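Local coordinates for flagellar protein (Xanthomonas campestris pv. campestris, PDB 3C12) that caps the growing flagellar hook and is probably required for its formation, perhaps as a scaffold, and is represented here by its C-terminal Ig-like and tudor-like part, at residues A35-T46 with Y85-T94; V10-V21 with T103-V112. One frame throughout, in Å; residues are numbered along the deposited sequence.

Contact 1: residues A35-T46 with Y85-T94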
loop_
_atom_site.group_PDB
_atom_site.type_symbol
_atom_site.label_atom_id
_atom_site.label_comp_id
_atom_site.label_asym_id
_atom_site.label_seq_id
_atom_site.Cartn_x
_atom_site.Cartn_y
_atom_site.Cartn_z
ATOM N N ALA A 35 4.828 4.015 11.107
ATOM C CA ALA A 35 4.840 5.431 11.481
ATOM C C ALA A 35 6.256 5.973 11.388
ATOM O O ALA A 35 7.200 5.351 11.865
ATOM C CB ALA A 35 4.318 5.608 12.895
ATOM N N THR A 36 6.393 7.142 10.780
ATOM C CA THR A 36 7.696 7.755 10.597
ATOM C C THR A 36 8.029 8.789 11.665
ATOM O O THR A 36 9.102 9.393 11.647
ATOM C CB THR A 36 7.773 8.429 9.228
ATOM O OG1 THR A 36 6.698 9.366 9.103
ATOM C CG2 THR A 36 7.663 7.396 8.125
ATOM N N SER A 37 7.109 8.988 12.599
ATOM C CA SER A 37 7.315 9.964 13.654
ATOM C C SER A 37 6.412 9.638 14.825
ATOM O O SER A 37 5.554 8.773 14.721
ATOM C CB SER A 37 6.993 11.369 13.127
ATOM O OG SER A 37 7.130 12.355 14.139
ATOM N N ALA A 38 6.621 10.317 15.946
ATOM C CA ALA A 38 5.777 10.105 17.110
ATOM C C ALA A 38 4.514 10.931 16.860
ATOM O O ALA A 38 4.553 11.944 16.156
ATOM C CB ALA A 38 6.490 10.575 18.367
ATOM N N GLY A 39 3.395 10.494 17.421
ATOM C CA GLY A 39 2.145 11.207 17.225
ATOM C C GLY A 39 0.997 10.224 17.193
ATOM O O GLY A 39 0.914 9.346 18.043
ATOM N N PHE A 40 0.099 10.371 16.228
ATOM C CA PHE A 40 -1.016 9.441 16.107
ATOM C C PHE A 40 -1.333 9.160 14.646
ATOM O O PHE A 40 -0.996 9.937 13.758
ATOM C CB PHE A 40 -2.273 9.961 16.831
ATOM C CG PHE A 40 -2.875 11.206 16.227
ATOM C CD1 PHE A 40 -2.323 12.456 16.474
ATOM C CD2 PHE A 40 -4.006 11.126 15.425
ATOM C CE1 PHE A 40 -2.888 13.601 15.933
ATOM C CE2 PHE A 40 -4.575 12.268 14.879
ATOM C CZ PHE A 40 -4.016 13.505 15.134
ATOM N N VAL A 41 -1.964 8.026 14.395
ATOM C CA VAL A 41 -2.332 7.676 13.043
ATOM C C VAL A 41 -3.819 7.384 13.016
ATOM O O VAL A 41 -4.341 6.687 13.880
ATOM C CB VAL A 41 -1.535 6.456 12.553
ATOM C CG1 VAL A 41 -1.548 5.384 13.606
ATOM C CG2 VAL A 41 -2.121 5.934 11.263
ATOM N N ASN A 42 -4.503 7.954 12.033
ATOM C CA ASN A 42 -5.935 7.749 11.888
ATOM C C ASN A 42 -6.241 6.857 10.696
ATOM O O ASN A 42 -5.888 7.170 9.558
ATOM C CB ASN A 42 -6.665 9.089 11.736
ATOM C CG ASN A 42 -6.791 9.835 13.045
ATOM O OD1 ASN A 42 -7.311 10.942 13.087
ATOM N ND2 ASN A 42 -6.314 9.228 14.122
ATOM N N PHE A 43 -6.890 5.735 10.983
ATOM C CA PHE A 43 -7.271 4.771 9.965
ATOM C C PHE A 43 -8.737 4.977 9.643
ATOM O O PHE A 43 -9.591 4.868 10.510
ATOM C CB PHE A 43 -7.033 3.346 10.468
ATOM C CG PHE A 43 -5.626 3.096 10.928
ATOM C CD1 PHE A 43 -5.200 3.537 12.173
ATOM C CD2 PHE A 43 -4.718 2.444 10.106
ATOM C CE1 PHE A 43 -3.893 3.332 12.592
ATOM C CE2 PHE A 43 -3.409 2.236 10.518
ATOM C CZ PHE A 43 -2.997 2.682 11.762
ATOM N N GLU A 44 -9.023 5.288 8.388
ATOM C CA GLU A 44 -10.386 5.520 7.956
ATOM C C GLU A 44 -10.893 4.399 7.057
ATOM O O GLU A 44 -10.272 4.071 6.050
ATOM C CB GLU A 44 -10.457 6.847 7.212
ATOM C CG GLU A 44 -11.804 7.142 6.597
ATOM C CD GLU A 44 -11.744 8.304 5.636
ATOM O OE1 GLU A 44 -10.970 8.219 4.657
ATOM O OE2 GLU A 44 -12.466 9.299 5.857
ATOM N N ILE A 45 -12.030 3.819 7.425
ATOM C CA ILE A 45 -12.630 2.738 6.653
ATOM C C ILE A 45 -13.780 3.245 5.780
ATOM O O ILE A 45 -14.734 3.822 6.287
ATOM C CB ILE A 45 -13.153 1.623 7.594
ATOM C CG1 ILE A 45 -11.992 0.752 8.063
ATOM C CG2 ILE A 45 -14.184 0.767 6.883
ATOM C CD1 ILE A 45 -10.913 1.508 8.754
ATOM N N THR A 46 -13.684 3.036 4.472
ATOM C CA THR A 46 -14.740 3.465 3.560
ATOM C C THR A 46 -15.358 2.255 2.862
ATOM O O THR A 46 -14.787 1.162 2.880
ATOM C CB THR A 46 -14.210 4.450 2.511
ATOM O OG1 THR A 46 -13.116 3.857 1.809
ATOM C CG2 THR A 46 -13.746 5.727 3.175
ATOM N N TYR A 85 -13.477 -3.810 2.402
ATOM C CA TYR A 85 -13.631 -2.389 2.654
ATOM C C TYR A 85 -12.309 -1.686 2.445
ATOM O O TYR A 85 -11.248 -2.262 2.701
ATOM C CB TYR A 85 -14.110 -2.142 4.081
ATOM C CG TYR A 85 -15.523 -2.567 4.318
ATOM C CD1 TYR A 85 -15.849 -3.906 4.537
ATOM C CD2 TYR A 85 -16.551 -1.633 4.288
ATOM C CE1 TYR A 85 -17.165 -4.301 4.719
ATOM C CE2 TYR A 85 -17.874 -2.013 4.470
ATOM C CZ TYR A 85 -18.173 -3.343 4.683
ATOM O OH TYR A 85 -19.489 -3.698 4.855
ATOM N N GLY A 86 -12.375 -0.440 1.984
ATOM C CA GLY A 86 -11.163 0.324 1.759
ATOM C C GLY A 86 -10.621 0.940 3.036
ATOM O O GLY A 86 -11.382 1.392 3.890
ATOM N N ILE A 87 -9.302 0.947 3.179
ATOM C CA ILE A 87 -8.692 1.533 4.362
ATOM C C ILE A 87 -7.568 2.504 4.018
ATOM O O ILE A 87 -6.683 2.209 3.216
ATOM C CB ILE A 87 -8.139 0.458 5.334
ATOM C CG1 ILE A 87 -7.494 1.161 6.530
ATOM C CG2 ILE A 87 -7.141 -0.448 4.635
ATOM C CD1 ILE A 87 -6.801 0.245 7.483
ATOM N N THR A 88 -7.625 3.674 4.637
ATOM C CA THR A 88 -6.628 4.711 4.434
ATOM C C THR A 88 -6.028 5.106 5.777
ATOM O O THR A 88 -6.734 5.238 6.777
ATOM C CB THR A 88 -7.259 5.936 3.760
ATOM O OG1 THR A 88 -7.705 5.565 2.453
ATOM C CG2 THR A 88 -6.251 7.067 3.644
ATOM N N ALA A 89 -4.715 5.283 5.800
ATOM C CA ALA A 89 -4.047 5.645 7.035
ATOM C C ALA A 89 -3.331 6.958 6.894
ATOM O O ALA A 89 -2.557 7.169 5.960
ATOM C CB ALA A 89 -3.065 4.569 7.435
ATOM N N THR A 90 -3.604 7.852 7.834
ATOM C CA THR A 90 -2.973 9.156 7.831
ATOM C C THR A 90 -2.303 9.420 9.154
ATOM O O THR A 90 -2.910 9.306 10.220
ATOM C CB THR A 90 -3.971 10.262 7.588
ATOM O OG1 THR A 90 -4.768 9.934 6.445
ATOM C CG2 THR A 90 -3.230 11.584 7.349
ATOM N N GLN A 91 -1.038 9.786 9.062
ATOM C CA GLN A 91 -0.238 10.076 10.230
ATOM C C GLN A 91 -0.248 11.569 10.487
ATOM O O GLN A 91 -0.329 12.382 9.567
ATOM C CB GLN A 91 1.201 9.611 9.999
ATOM C CG GLN A 91 2.095 9.679 11.214
ATOM C CD GLN A 91 3.560 9.743 10.844
ATOM O OE1 GLN A 91 4.046 10.785 10.412
ATOM N NE2 GLN A 91 4.272 8.626 11.002
ATOM N N THR A 92 -0.179 11.908 11.764
ATOM C CA THR A 92 -0.137 13.285 12.227
ATOM C C THR A 92 0.924 13.253 13.316
ATOM O O THR A 92 0.760 12.565 14.320
ATOM C CB THR A 92 -1.473 13.717 12.850
ATOM O OG1 THR A 92 -2.515 13.656 11.865
ATOM C CG2 THR A 92 -1.359 15.128 13.390
ATOM N N ASP A 93 2.024 13.963 13.114
ATOM C CA ASP A 93 3.083 13.968 14.120
ATOM C C ASP A 93 2.843 15.050 15.167
ATOM O O ASP A 93 1.885 15.824 15.071
ATOM C CB ASP A 93 4.449 14.193 13.455
ATOM C CG ASP A 93 4.539 15.532 12.721
ATOM O OD1 ASP A 93 5.471 15.682 11.902
ATOM O OD2 ASP A 93 3.693 16.431 12.956
ATOM N N THR A 94 3.700 15.076 16.182
ATOM C CA THR A 94 3.611 16.100 17.222
ATOM C C THR A 94 4.147 17.345 16.493
ATOM O O THR A 94 5.362 17.482 16.267
ATOM C CB THR A 94 4.501 15.745 18.459
ATOM O OG1 THR A 94 5.844 15.454 18.032
ATOM C CG2 THR A 94 3.927 14.530 19.200
HETATM O O HOH W 1 -7.012 7.925 6.846
HETATM O O HOH W 2 -10.861 4.302 3.329
#

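Contact 2: residues V10-V21 with T103-V112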
loop_
_atom_site.group_PDB
_atom_site.type_symbol
_atom_site.label_atom_id
_atom_site.label_comp_id
_atom_site.label_asym_id
_atom_site.label_seq_id
_atom_site.Cartn_x
_atom_site.Cartn_y
_atom_site.Cartn_z
ATOM N N VAL A 10 0.954 -21.965 4.062
ATOM C CA VAL A 10 -0.416 -22.443 4.187
ATOM C C VAL A 10 -0.741 -22.708 5.656
ATOM O O VAL A 10 0.023 -23.367 6.361
ATOM C CB VAL A 10 -0.638 -23.739 3.369
ATOM C CG1 VAL A 10 -2.122 -24.097 3.354
ATOM C CG2 VAL A 10 -0.120 -23.557 1.951
ATOM N N GLY A 11 -1.869 -22.178 6.115
ATOM C CA GLY A 11 -2.260 -22.378 7.500
ATOM C C GLY A 11 -1.837 -21.256 8.433
ATOM O O GLY A 11 -2.334 -21.144 9.552
ATOM N N HIS A 12 -0.917 -20.420 7.973
ATOM C CA HIS A 12 -0.437 -19.313 8.783
ATOM C C HIS A 12 -1.005 -17.978 8.306
ATOM O O HIS A 12 -1.826 -17.937 7.384
ATOM C CB HIS A 12 1.090 -19.280 8.752
ATOM C CG HIS A 12 1.730 -20.444 9.448
ATOM N ND1 HIS A 12 3.095 -20.623 9.499
ATOM C CD2 HIS A 12 1.188 -21.471 10.144
ATOM C CE1 HIS A 12 3.368 -21.711 10.197
ATOM N NE2 HIS A 12 2.228 -22.244 10.599
ATOM N N ASN A 13 -0.578 -16.894 8.951
ATOM C CA ASN A 13 -1.025 -15.547 8.603
ATOM C C ASN A 13 0.122 -14.749 8.016
ATOM O O ASN A 13 1.279 -14.934 8.382
ATOM C CB ASN A 13 -1.593 -14.824 9.831
ATOM C CG ASN A 13 -3.072 -15.093 10.031
ATOM O OD1 ASN A 13 -3.510 -16.240 10.051
ATOM N ND2 ASN A 13 -3.849 -14.034 10.182
ATOM N N VAL A 14 -0.205 -13.866 7.088
ATOM C CA VAL A 14 0.808 -13.050 6.452
ATOM C C VAL A 14 0.396 -11.593 6.426
ATOM O O VAL A 14 -0.776 -11.253 6.601
ATOM C CB VAL A 14 1.070 -13.504 4.995
ATOM C CG1 VAL A 14 1.626 -14.914 4.984
ATOM C CG2 VAL A 14 -0.216 -13.427 4.182
ATOM N N LEU A 15 1.385 -10.736 6.221
ATOM C CA LEU A 15 1.153 -9.313 6.139
ATOM C C LEU A 15 1.492 -8.906 4.729
ATOM O O LEU A 15 2.624 -9.057 4.284
ATOM C CB LEU A 15 2.033 -8.557 7.133
ATOM C CG LEU A 15 1.423 -8.297 8.513
ATOM C CD1 LEU A 15 0.957 -9.599 9.130
ATOM C CD2 LEU A 15 2.450 -7.626 9.395
ATOM N N VAL A 16 0.492 -8.405 4.023
ATOM C CA VAL A 16 0.679 -7.967 2.657
ATOM C C VAL A 16 0.133 -6.560 2.484
ATOM O O VAL A 16 -0.801 -6.153 3.172
ATOM C CB VAL A 16 -0.046 -8.907 1.674
ATOM C CG1 VAL A 16 0.581 -10.283 1.719
ATOM C CG2 VAL A 16 -1.517 -8.996 2.035
ATOM N N PRO A 17 0.736 -5.789 1.576
ATOM C CA PRO A 17 0.303 -4.419 1.306
ATOM C C PRO A 17 -1.091 -4.468 0.699
ATOM O O PRO A 17 -1.287 -5.076 -0.349
ATOM C CB PRO A 17 1.340 -3.922 0.305
ATOM C CG PRO A 17 2.551 -4.704 0.659
ATOM C CD PRO A 17 1.997 -6.081 0.880
ATOM N N SER A 18 -2.059 -3.838 1.355
ATOM C CA SER A 18 -3.424 -3.843 0.848
ATOM C C SER A 18 -4.107 -2.513 1.103
ATOM O O SER A 18 -3.957 -1.931 2.168
ATOM C CB SER A 18 -4.220 -4.975 1.507
ATOM O OG SER A 18 -5.512 -5.090 0.951
ATOM N N ALA A 19 -4.846 -2.028 0.112
ATOM C CA ALA A 19 -5.561 -0.769 0.247
ATOM C C ALA A 19 -6.918 -1.036 0.872
ATOM O O ALA A 19 -7.651 -0.111 1.195
ATOM C CB ALA A 19 -5.734 -0.113 -1.109
ATOM N N GLN A 20 -7.256 -2.309 1.037
ATOM C CA GLN A 20 -8.529 -2.669 1.638
ATOM C C GLN A 20 -8.390 -3.816 2.624
ATOM O O GLN A 20 -7.387 -4.520 2.640
ATOM C CB GLN A 20 -9.568 -3.003 0.552
ATOM C CG GLN A 20 -9.102 -3.926 -0.565
ATOM C CD GLN A 20 -10.140 -4.089 -1.674
ATOM O OE1 GLN A 20 -10.646 -3.107 -2.213
ATOM N NE2 GLN A 20 -10.448 -5.331 -2.022
ATOM N N VAL A 21 -9.398 -3.973 3.472
ATOM C CA VAL A 21 -9.422 -5.033 4.472
ATOM C C VAL A 21 -10.724 -5.796 4.277
ATOM O O VAL A 21 -11.634 -5.311 3.619
ATOM C CB VAL A 21 -9.388 -4.460 5.903
ATOM C CG1 VAL A 21 -8.145 -3.616 6.096
ATOM C CG2 VAL A 21 -10.621 -3.626 6.154
ATOM N N THR A 103 -0.551 0.861 4.063
ATOM C CA THR A 103 -1.204 -0.099 4.938
ATOM C C THR A 103 -0.864 -1.542 4.587
ATOM O O THR A 103 -0.837 -1.917 3.416
ATOM C CB THR A 103 -2.734 0.068 4.889
ATOM O OG1 THR A 103 -3.136 0.389 3.552
ATOM C CG2 THR A 103 -3.182 1.172 5.817
ATOM N N TYR A 104 -0.592 -2.342 5.615
ATOM C CA TYR A 104 -0.282 -3.757 5.439
ATOM C C TYR A 104 -1.322 -4.525 6.208
ATOM O O TYR A 104 -1.464 -4.366 7.418
ATOM C CB TYR A 104 1.120 -4.105 5.961
ATOM C CG TYR A 104 2.215 -3.309 5.286
ATOM C CD1 TYR A 104 2.455 -1.980 5.651
ATOM C CD2 TYR A 104 2.954 -3.848 4.234
ATOM C CE1 TYR A 104 3.400 -1.201 4.978
ATOM C CE2 TYR A 104 3.904 -3.077 3.550
ATOM C CZ TYR A 104 4.119 -1.752 3.925
ATOM O OH TYR A 104 5.021 -0.956 3.237
ATOM N N VAL A 105 -2.058 -5.359 5.495
ATOM C CA VAL A 105 -3.120 -6.128 6.113
ATOM C C VAL A 105 -2.717 -7.533 6.477
ATOM O O VAL A 105 -1.987 -8.198 5.734
ATOM C CB VAL A 105 -4.330 -6.208 5.185
ATOM C CG1 VAL A 105 -5.429 -7.007 5.835
ATOM C CG2 VAL A 105 -4.793 -4.820 4.845
ATOM N N ASP A 106 -3.202 -7.980 7.630
ATOM C CA ASP A 106 -2.928 -9.331 8.073
ATOM C C ASP A 106 -4.071 -10.236 7.618
ATOM O O ASP A 106 -5.246 -9.912 7.821
ATOM C CB ASP A 106 -2.792 -9.399 9.588
ATOM C CG ASP A 106 -2.558 -10.822 10.078
ATOM O OD1 ASP A 106 -3.533 -11.617 10.092
ATOM O OD2 ASP A 106 -1.400 -11.153 10.423
ATOM N N ALA A 107 -3.719 -11.369 7.010
ATOM C CA ALA A 107 -4.713 -12.298 6.505
ATOM C C ALA A 107 -4.225 -13.724 6.543
ATOM O O ALA A 107 -3.034 -13.994 6.381
ATOM C CB ALA A 107 -5.083 -11.940 5.075
ATOM N N PRO A 108 -5.153 -14.667 6.742
ATOM C CA PRO A 108 -4.812 -16.087 6.798
ATOM C C PRO A 108 -4.597 -16.678 5.398
ATOM O O PRO A 108 -5.417 -16.489 4.494
ATOM C CB PRO A 108 -6.009 -16.682 7.524
ATOM C CG PRO A 108 -7.135 -15.872 6.991
ATOM C CD PRO A 108 -6.588 -14.461 7.011
ATOM N N VAL A 109 -3.475 -17.371 5.224
ATOM C CA VAL A 109 -3.138 -18.009 3.952
ATOM C C VAL A 109 -3.933 -19.302 3.866
ATOM O O VAL A 109 -3.458 -20.357 4.297
ATOM C CB VAL A 109 -1.645 -18.360 3.882
ATOM C CG1 VAL A 109 -1.333 -19.013 2.553
ATOM C CG2 VAL A 109 -0.804 -17.114 4.086
ATOM N N ASP A 110 -5.141 -19.216 3.316
ATOM C CA ASP A 110 -6.016 -20.371 3.201
ATOM C C ASP A 110 -5.382 -21.510 2.419
ATOM O O ASP A 110 -5.553 -22.686 2.764
ATOM C CB ASP A 110 -7.341 -19.981 2.550
ATOM C CG ASP A 110 -8.287 -21.167 2.406
ATOM O OD1 ASP A 110 -8.669 -21.760 3.445
ATOM O OD2 ASP A 110 -8.638 -21.512 1.252
ATOM N N SER A 111 -4.650 -21.168 1.365
ATOM C CA SER A 111 -3.993 -22.182 0.554
ATOM C C SER A 111 -3.045 -21.545 -0.438
ATOM O O SER A 111 -3.012 -20.325 -0.600
ATOM C CB SER A 111 -5.028 -23.011 -0.204
ATOM O OG SER A 111 -5.727 -22.207 -1.139
ATOM N N VAL A 112 -2.272 -22.386 -1.106
ATOM C CA VAL A 112 -1.324 -21.907 -2.093
ATOM C C VAL A 112 -1.563 -22.613 -3.418
ATOM O O VAL A 112 -1.856 -23.811 -3.458
ATOM C CB VAL A 112 0.137 -22.151 -1.628
ATOM C CG1 VAL A 112 1.084 -22.118 -2.818
ATOM C CG2 VAL A 112 0.535 -21.089 -0.624
#

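Contact 1: residues A35-T46 with Y85-T94
F40 stands up from this antiparallel strand pair as a bump, with T92 beneath one face of its ring. T92 CB lies 3.7 Å from the ring centroid in a CH-pi contact. The ring gets there because chi1 of F40 (66°) places CG between the backbone N and the carbonyl carbon, turning the ring over T92; CG of N42 meets its edge in plane. Just before it, G39 brings only hydrogens to the hollow against D93, and the two CA atoms come within 4.3 Å.

The other side of the pair, with V41, F43 and I45 against I87 and A89, faces inward. The small methyl of A89 leaves a dip for the F43 ring, with A89 CB 3.8 Å from F43 CD2. I87 runs beside that ring, its CD1 4.0 Å from F43 CD2, while I45 branches two ways, CG2 to Y85 CB (4.0 Å) and CD1 toward I87 CG1. V33, V66, F68 and W70 close over this apolar layer, as the facing sheet does in an Ig-like beta sandwich.

Main-chain bonds join the strands from F40-T92 to T46-G86. On the outer side one water donates to N42 O and also bonds T90 OG1; a second donates to E44 O, bonds T46 OG1 and makes a weak bond to G86 O. The chemistry thus implies a two-sided sheet: a largely apolar face buried in the sandwich, with Q91 as the polar residue at its A35-S37 end, and a partly exposed face of T46, T88, T90, N42 and E44, where F40 shields T92.

Contact 2: residues V10-V21 with T103-V112
V105 drives CG2 into the kink where the strand of P17 ends and that of Q20 begins. The methyl sits 3.4 Å from S18 CB and 3.8 Å from V21 CG1, and also touches Q20 O. The kink is tied from within by S18 OG, 2.6 Å from Q20 O: with OG anti to the S18 backbone N (chi1 -175°), the hydroxyl is placed to donate to that carbonyl. From the other strand T103 adds two bonds to S18: its O accepts from S18 N, and its OG1 donates to S18 O (2.8 Å), tilted 26° from the carbonyl plane. Further along, V14 and V109 cross at about a right angle, with V14 CG1 against V109 CG2, and L123 and V134 pack on V14 from the tudor-like side.

Strand 98-115, to which residues 103-112 belong, is the long strand that runs from the Ig-like sandwich into the tudor-like part, and strand 13-17 pairs antiparallel with its middle. Its course bends past P108: V109 centres an inverse gamma turn, and D110 with S111 forms a classic beta bulge facing N122.

On the other face Y104 and L15 are buried, both against V32. P17 lays CG obliquely against the Y104 ring, 3.6 Å from CE2, and this P17 also packs on P17 of the second subunit. Looser are the partly exposed N13, D106 and P108. The N13 amide and D106 carboxylate are nearly coplanar; the hydrogen bond from N13 ND2 to D106 OD1 is modelled too short for its length to be trusted. Beyond G11, whose N bonds V109 O, pairing gives way to a thin apolar touch between V10 CG2 and V112 CG2 at 3.6 Å, while H12 turns outward to solvent.

In the fold
Contact 1 and contact 2 lie with their centres about 20 Å apart but share a seam. Residues 20-21 pair with the start of residues 85-94: V21 N reaches Y85 O at 2.6 Å and I87 N reaches A19 O at 2.8 Å, both probable hydrogen bonds, and I87 CG2 packs on V21 CG1 at 3.6 Å. I87 therefore serves both contacts. Strand 83-93 leads directly in the chain to strand 98-115 and pairs with it, so the sheet of the Ig-like sandwich in contact 1 runs on into the strand carrying contact 2 to the tudor-like part. Both contacts also touch the second subunit.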